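Local coordinates for protein beta-porphyranase A (Bacteroides plebeius, PDB 4AW7) that hydrolyses the red-algal polysaccharide porphyran, cutting beta-D-galactose-(1->4)-alpha-L-galactose-6-sulfate linkages to release mostly sulfated disaccharides, at residues L144-V149 and S227-D232; A195-W200 and F205-T210. All blocks are in the same frame, centred on the assembly; numbering follows the deposited sequence. Where two conformers were deposited one is given.

Contact 1 of 2, residues L144-V149 and S227-D232. With GLA (alpha-D-galactopyranose), chain B; GAL (beta-D-galactopyranose), chain D.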
loop_
_atom_site.group_PDB
_atom_site.type_symbol
_atom_site.label_atom_id
_atom_site.label_comp_id
_atom_site.label_asym_id
_atom_site.label_seq_id
_atom_site.Cartn_x
_atom_site.Cartn_y
_atom_site.Cartn_z
ATOM N N LEU A 144 9.050 12.555 -9.138
ATOM C CA LEU A 144 10.398 12.128 -8.767
ATOM C C LEU A 144 10.364 10.961 -7.805
ATOM O O LEU A 144 9.748 11.063 -6.745
ATOM C CB LEU A 144 11.167 13.289 -8.127
ATOM C CG LEU A 144 11.369 14.572 -8.919
ATOM C CD1 LEU A 144 11.936 15.665 -8.024
ATOM C CD2 LEU A 144 12.351 14.301 -10.116
ATOM N N ASN A 145 11.038 9.899 -8.154
ATOM C CA ASN A 145 11.124 8.734 -7.291
ATOM C C ASN A 145 12.098 8.976 -6.148
ATOM O O ASN A 145 13.209 9.478 -6.372
ATOM C CB ASN A 145 11.622 7.562 -8.102
ATOM C CG ASN A 145 11.655 6.283 -7.289
ATOM O OD1 ASN A 145 10.637 5.892 -6.693
ATOM N ND2 ASN A 145 12.813 5.618 -7.253
ATOM N N GLU A 146 11.705 8.584 -4.931
ATOM C CA GLU A 146 12.530 8.684 -3.714
ATOM C C GLU A 146 13.445 9.915 -3.692
ATOM O O GLU A 146 14.663 9.828 -3.566
ATOM C CB GLU A 146 13.276 7.393 -3.487
ATOM C CG GLU A 146 12.293 6.223 -3.400
ATOM C CD GLU A 146 12.926 4.964 -2.952
ATOM O OE1 GLU A 146 14.164 4.878 -2.911
ATOM O OE2 GLU A 146 12.159 4.019 -2.652
ATOM N N PRO A 147 12.812 11.095 -3.749
ATOM C CA PRO A 147 13.629 12.278 -3.984
ATOM C C PRO A 147 14.477 12.706 -2.804
ATOM O O PRO A 147 15.623 13.107 -3.003
ATOM C CB PRO A 147 12.586 13.369 -4.313
ATOM C CG PRO A 147 11.300 12.896 -3.647
ATOM C CD PRO A 147 11.369 11.400 -3.787
ATOM N N PHE A 148 13.897 12.697 -1.607
ATOM C CA PHE A 148 14.565 13.335 -0.481
ATOM C C PHE A 148 15.820 12.581 -0.039
ATOM O O PHE A 148 16.777 13.205 0.431
ATOM C CB PHE A 148 13.614 13.458 0.709
ATOM C CG PHE A 148 12.367 14.294 0.494
ATOM C CD1 PHE A 148 12.315 15.285 -0.475
ATOM C CD2 PHE A 148 11.247 14.082 1.249
ATOM C CE1 PHE A 148 11.213 16.051 -0.627
ATOM C CE2 PHE A 148 10.117 14.821 1.093
ATOM C CZ PHE A 148 10.081 15.824 0.156
ATOM N N VAL A 149 15.877 11.269 -0.236
ATOM C CA VAL A 149 17.076 10.543 0.145
ATOM C C VAL A 149 18.240 10.929 -0.770
ATOM O O VAL A 149 19.392 10.671 -0.418
ATOM C CB VAL A 149 16.845 9.047 0.250
ATOM C CG1 VAL A 149 15.817 8.700 1.430
ATOM C CG2 VAL A 149 16.521 8.483 -1.090
ATOM N N SER A 227 1.891 9.164 -2.152
ATOM C CA SER A 227 2.542 7.905 -2.443
ATOM C C SER A 227 3.745 7.636 -1.557
ATOM O O SER A 227 4.540 8.525 -1.257
ATOM C CB SER A 227 2.929 7.829 -3.915
ATOM O OG SER A 227 3.908 8.758 -4.296
ATOM N N VAL A 228 3.861 6.364 -1.170
ATOM C CA VAL A 228 4.918 5.852 -0.345
ATOM C C VAL A 228 5.311 4.463 -0.834
ATOM O O VAL A 228 4.545 3.778 -1.501
ATOM C CB VAL A 228 4.554 5.824 1.133
ATOM C CG1 VAL A 228 4.045 7.191 1.676
ATOM C CG2 VAL A 228 3.634 4.765 1.396
ATOM N N HIS A 229 6.519 4.057 -0.465
ATOM C CA HIS A 229 7.035 2.717 -0.690
ATOM C C HIS A 229 7.075 1.976 0.630
ATOM O O HIS A 229 7.475 2.562 1.659
ATOM C CB HIS A 229 8.442 2.801 -1.269
ATOM C CG HIS A 229 8.484 3.470 -2.605
ATOM N ND1 HIS A 229 9.658 3.870 -3.216
ATOM C CD2 HIS A 229 7.474 3.823 -3.433
ATOM C CE1 HIS A 229 9.334 4.401 -4.392
ATOM N NE2 HIS A 229 8.027 4.388 -4.539
ATOM N N LEU A 230 6.626 0.725 0.619
ATOM C CA LEU A 230 6.560 -0.097 1.828
ATOM C C LEU A 230 7.390 -1.352 1.671
ATOM O O LEU A 230 7.049 -2.232 0.869
ATOM C CB LEU A 230 5.107 -0.481 2.146
ATOM C CG LEU A 230 4.173 0.666 2.512
ATOM C CD1 LEU A 230 2.749 0.120 2.614
ATOM C CD2 LEU A 230 4.613 1.402 3.788
ATOM N N TYR A 231 8.449 -1.441 2.474
ATOM C CA TYR A 231 9.365 -2.567 2.417
ATOM C C TYR A 231 9.615 -3.187 3.790
ATOM O O TYR A 231 9.767 -2.467 4.798
ATOM C CB TYR A 231 10.717 -2.126 1.840
ATOM C CG TYR A 231 10.671 -1.996 0.330
ATOM C CD1 TYR A 231 10.766 -3.127 -0.471
ATOM C CD2 TYR A 231 10.531 -0.782 -0.286
ATOM C CE1 TYR A 231 10.711 -3.032 -1.837
ATOM C CE2 TYR A 231 10.480 -0.678 -1.678
ATOM C CZ TYR A 231 10.597 -1.823 -2.430
ATOM O OH TYR A 231 10.571 -1.749 -3.807
ATOM N N ASP A 232 9.724 -4.506 3.796
ATOM C CA ASP A 232 10.276 -5.268 4.895
ATOM C C ASP A 232 11.747 -5.533 4.637
ATOM O O ASP A 232 12.114 -5.823 3.506
ATOM C CB ASP A 232 9.554 -6.612 4.988
ATOM C CG ASP A 232 8.208 -6.534 5.597
ATOM O OD1 ASP A 232 7.882 -5.544 6.255
ATOM O OD2 ASP A 232 7.429 -7.487 5.408
HETATM C C1 GLA B . 13.254 1.880 -3.861
HETATM C C2 GLA B . 13.673 2.164 -5.316
HETATM C C3 GLA B . 13.787 0.879 -6.115
HETATM C C4 GLA B . 14.540 -0.192 -5.366
HETATM C C5 GLA B . 13.894 -0.400 -3.986
HETATM C C6 GLA B . 14.462 -1.708 -3.323
HETATM O O1 GLA B . 11.930 1.631 -3.645
HETATM O O2 GLA B . 12.737 3.112 -5.924
HETATM O O3 GLA B . 14.523 1.066 -7.295
HETATM O O4 GLA B . 15.923 0.186 -5.225
HETATM O O5 GLA B . 14.082 0.901 -3.262
HETATM O O6 GLA B . 13.573 -2.847 -3.707
HETATM C C1 GAL D . 13.254 1.880 -3.861
HETATM C C2 GAL D . 13.673 2.164 -5.316
HETATM C C3 GAL D . 13.787 0.879 -6.115
HETATM C C4 GAL D . 14.540 -0.192 -5.366
HETATM C C5 GAL D . 13.894 -0.400 -3.986
HETATM C C6 GAL D . 14.462 -1.708 -3.323
HETATM O O1 GAL D . 13.217 3.179 -3.146
HETATM O O2 GAL D . 12.737 3.112 -5.924
HETATM O O3 GAL D . 14.523 1.066 -7.295
HETATM O O4 GAL D . 15.923 0.186 -5.225
HETATM O O5 GAL D . 14.082 0.901 -3.262
HETATM O O6 GAL D . 13.573 -2.847 -3.707
#
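Glu-146 and His-229 meet through a hydrogen bond in the sugar-binding pocket. ND1 of His-229 donates to OE2 of Glu-146 over 2.6 Å, fairly straight and in the plane of the imidazole, and the acceptor is the anti lone pair, the one turned from OE1. Glu-146 was modelled in two conformers; in this one its carboxylate sits too close to O1 of the beta-galactose for both to be present together, so that short approach is doubtful.

Asn-145 meets the same ring by close packing: OD1 lies in plane at its edge, 3.0 Å from CE1 of His-229. With CG anti to the backbone N (chi1 -176°), the Asn-145 amide is directed into the cleft. OD1 accepts from Arg-69, which helps fix the amide's rotation.

Sugar contacts complete the group. ND2 of Asn-145 gives an almost straight bond (170°) to O2 of the galactose, 2.8 Å away. OH of Tyr-231 lies 3.2 Å from O6 of the galactose and is hydrogen-bonded to Glu-272.

The Asn-Glu pair following strand 136-142 fits the clan GH-A pattern, with Glu-146 the inferred proton donor and Glu-272 the inferred nucleophile. Both anomers were modelled at this sugar, consistent with a free reducing end, and the hydrogen bond from His-229 probably helps to position the carboxylate of Glu-146 close to the anomeric carbon.

Contact 2 of 2, residues A195-W200 and F205-T210. With K (potassium ion), chain F.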
loop_
_atom_site.group_PDB
_atom_site.type_symbol
_atom_site.label_atom_id
_atom_site.label_comp_id
_atom_site.label_asym_id
_atom_site.label_seq_id
_atom_site.Cartn_x
_atom_site.Cartn_y
_atom_site.Cartn_z
ATOM N N ALA A 195 7.775 8.167 -1.401
ATOM C CA ALA A 195 8.639 8.175 -0.207
ATOM C C ALA A 195 9.337 6.828 -0.005
ATOM O O ALA A 195 8.688 5.782 0.175
ATOM C CB ALA A 195 7.785 8.489 0.976
ATOM N N ALA A 196 10.657 6.876 0.056
ATOM C CA ALA A 196 11.471 5.668 0.266
ATOM C C ALA A 196 11.584 5.218 1.649
ATOM O O ALA A 196 11.869 4.049 1.908
ATOM C CB ALA A 196 12.909 5.951 -0.184
ATOM N N TYR A 197 11.443 6.119 2.575
ATOM C CA TYR A 197 11.907 5.858 4.001
ATOM C C TYR A 197 10.871 6.505 4.902
ATOM O O TYR A 197 11.074 7.618 5.392
ATOM C CB TYR A 197 13.342 6.402 4.288
ATOM C CG TYR A 197 13.816 6.328 5.735
ATOM C CD1 TYR A 197 14.053 5.086 6.338
ATOM C CD2 TYR A 197 14.096 7.490 6.479
ATOM C CE1 TYR A 197 14.534 4.993 7.633
ATOM C CE2 TYR A 197 14.571 7.395 7.806
ATOM C CZ TYR A 197 14.786 6.158 8.368
ATOM O OH TYR A 197 15.230 6.034 9.695
ATOM N N PRO A 198 9.719 5.866 5.137
ATOM C CA PRO A 198 8.587 6.550 5.789
ATOM C C PRO A 198 8.702 6.493 7.323
ATOM O O PRO A 198 7.785 6.045 8.036
ATOM C CB PRO A 198 7.398 5.769 5.253
ATOM C CG PRO A 198 7.907 4.389 5.083
ATOM C CD PRO A 198 9.309 4.580 4.534
ATOM N N ALA A 199 9.849 6.937 7.820
ATOM C CA ALA A 199 10.194 6.914 9.244
ATOM C C ALA A 199 9.660 8.153 9.935
ATOM O O ALA A 199 10.418 8.991 10.461
ATOM C CB ALA A 199 11.713 6.737 9.425
ATOM N N TRP A 200 8.339 8.330 9.913
ATOM C CA TRP A 200 7.695 9.525 10.433
ATOM C C TRP A 200 8.198 9.881 11.824
ATOM O O TRP A 200 8.381 11.082 12.166
ATOM C CB TRP A 200 6.185 9.375 10.458
ATOM C CG TRP A 200 5.515 9.018 9.147
ATOM C CD1 TRP A 200 4.273 8.441 9.060
ATOM C CD2 TRP A 200 5.935 9.263 7.774
ATOM N NE1 TRP A 200 3.910 8.296 7.756
ATOM C CE2 TRP A 200 4.898 8.798 6.940
ATOM C CE3 TRP A 200 7.072 9.808 7.162
ATOM C CZ2 TRP A 200 4.990 8.832 5.542
ATOM C CZ3 TRP A 200 7.147 9.838 5.781
ATOM C CH2 TRP A 200 6.121 9.343 4.990
ATOM N N PHE A 205 9.579 12.794 15.671
ATOM C CA PHE A 205 8.668 13.217 14.600
ATOM C C PHE A 205 9.141 14.450 13.838
ATOM O O PHE A 205 8.440 14.967 12.987
ATOM C CB PHE A 205 7.208 13.335 15.058
ATOM C CG PHE A 205 6.578 11.980 15.303
ATOM C CD1 PHE A 205 6.730 11.349 16.503
ATOM C CD2 PHE A 205 5.863 11.324 14.302
ATOM C CE1 PHE A 205 6.192 10.090 16.722
ATOM C CE2 PHE A 205 5.294 10.082 14.527
ATOM C CZ PHE A 205 5.447 9.469 15.724
ATOM N N ASN A 206 10.386 14.854 14.059
ATOM C CA ASN A 206 10.992 15.856 13.164
ATOM C C ASN A 206 10.982 15.382 11.724
ATOM O O ASN A 206 10.822 16.182 10.799
ATOM C CB ASN A 206 12.426 16.191 13.580
ATOM C CG ASN A 206 13.011 17.316 12.753
ATOM O OD1 ASN A 206 12.560 18.438 12.882
ATOM N ND2 ASN A 206 13.966 17.008 11.871
ATOM N N TYR A 207 11.151 14.089 11.512
ATOM C CA TYR A 207 11.196 13.546 10.162
ATOM C C TYR A 207 9.830 13.745 9.467
ATOM O O TYR A 207 9.766 14.277 8.369
ATOM C CB TYR A 207 11.670 12.092 10.160
ATOM C CG TYR A 207 11.908 11.593 8.765
ATOM C CD1 TYR A 207 10.916 11.011 7.989
ATOM C CD2 TYR A 207 13.175 11.720 8.201
ATOM C CE1 TYR A 207 11.172 10.609 6.708
ATOM C CE2 TYR A 207 13.431 11.285 6.915
ATOM C CZ TYR A 207 12.422 10.719 6.170
ATOM O OH TYR A 207 12.684 10.332 4.870
ATOM N N TRP A 208 8.754 13.321 10.107
ATOM C CA TRP A 208 7.417 13.620 9.641
ATOM C C TRP A 208 7.310 15.124 9.320
ATOM O O TRP A 208 6.891 15.511 8.244
ATOM C CB TRP A 208 6.367 13.279 10.705
ATOM C CG TRP A 208 5.017 13.861 10.412
ATOM C CD1 TRP A 208 4.472 14.941 11.010
ATOM C CD2 TRP A 208 4.054 13.409 9.453
ATOM N NE1 TRP A 208 3.248 15.210 10.485
ATOM C CE2 TRP A 208 2.967 14.284 9.516
ATOM C CE3 TRP A 208 4.013 12.339 8.544
ATOM C CZ2 TRP A 208 1.850 14.143 8.702
ATOM C CZ3 TRP A 208 2.897 12.187 7.760
ATOM C CH2 TRP A 208 1.838 13.105 7.823
ATOM N N ASN A 209 7.686 15.987 10.283
ATOM C CA ASN A 209 7.466 17.399 10.109
ATOM C C ASN A 209 8.174 17.974 8.909
ATOM O O ASN A 209 7.610 18.840 8.207
ATOM C CB ASN A 209 7.910 18.196 11.347
ATOM C CG ASN A 209 7.002 18.036 12.534
ATOM O OD1 ASN A 209 5.833 17.694 12.403
ATOM N ND2 ASN A 209 7.541 18.312 13.731
ATOM N N THR A 210 9.370 17.481 8.617
ATOM C CA THR A 210 10.214 18.090 7.605
ATOM C C THR A 210 10.208 17.369 6.255
ATOM O O THR A 210 10.732 17.892 5.282
ATOM C CB THR A 210 11.663 18.225 8.136
ATOM O OG1 THR A 210 12.171 16.928 8.487
ATOM C CG2 THR A 210 11.731 19.168 9.327
HETATM K K K F . 10.656 9.498 2.974
#
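Tyr-197 points its ring edge at the face of Tyr-207 in a T-shaped stack, with centroids 5.4 Å apart and planes at 84°. The pair belongs to a beta-alpha connection of the (beta/alpha)8 barrel, where the loop leaving strand 189-195 folds back on the short helix 206-210. Two successive inverse gamma turns, centred on Pro-198 and Ala-199, bend this loop and set the Ala-199 methyl over a face of the Tyr-197 ring. The Tyr-197 hydroxyl bonds to Asp-202.

The first torsion of Tyr-207, near trans (chi1 -172°), swings its ring off the helix and across the loop to a potassium ion. The metal lies at the ring edge, in plane, 2.9 Å from OH of Tyr-207; the carbonyl O of Tyr-197 binds it at 3.1 Å, and Tyr-193 supplies the third protein ligand. A phenylalanine in place of Tyr-207 would probably leave the potassium without its ligand from the helix and so less firmly tied to it.

Trp-200 is covered on both faces. Pro-198 O lies over one, and CE3 of Trp-208 comes over the other, 3.7 Å from CG of Trp-200; this second edge-to-face pair has its planes at 72°. Along its rim, CE3 of Trp-200 packs 4.1 Å from CD1 of Tyr-207. The indole N-H groups bond outward, Trp-200 to the Val-250 carbonyl and Trp-208 to Tyr-481.

The Trp-200 carbonyl joins loop to helix: its O accepts a hydrogen bond from N of Trp-208 at 3.1 Å and a CA-H...O contact from CA of Phe-205 at 3.3 Å.

Overall arrangement
In sequence, both segments of contact 2 fall between those of contact 1: 144-149 follows strand 136-142, then come 195-200, 205-210 and finally 227-232 on strand 225-233. All belong to the catalytic (beta/alpha)8 barrel, and their centres are about 11 Å apart. The two meet in the parallel sheet, where Ala-195, ending strand 189-195, pairs with strand 225-233: N of His-229 lies 2.8 Å from O of Ala-195, a probable hydrogen bond. Contact 1 forms part of the sugar-binding cleft, while contact 2, with its potassium ion, folds the next beta-alpha connection beside it, the nearest side-chain atoms of Tyr-197 and Glu-146 being about 7 Å apart.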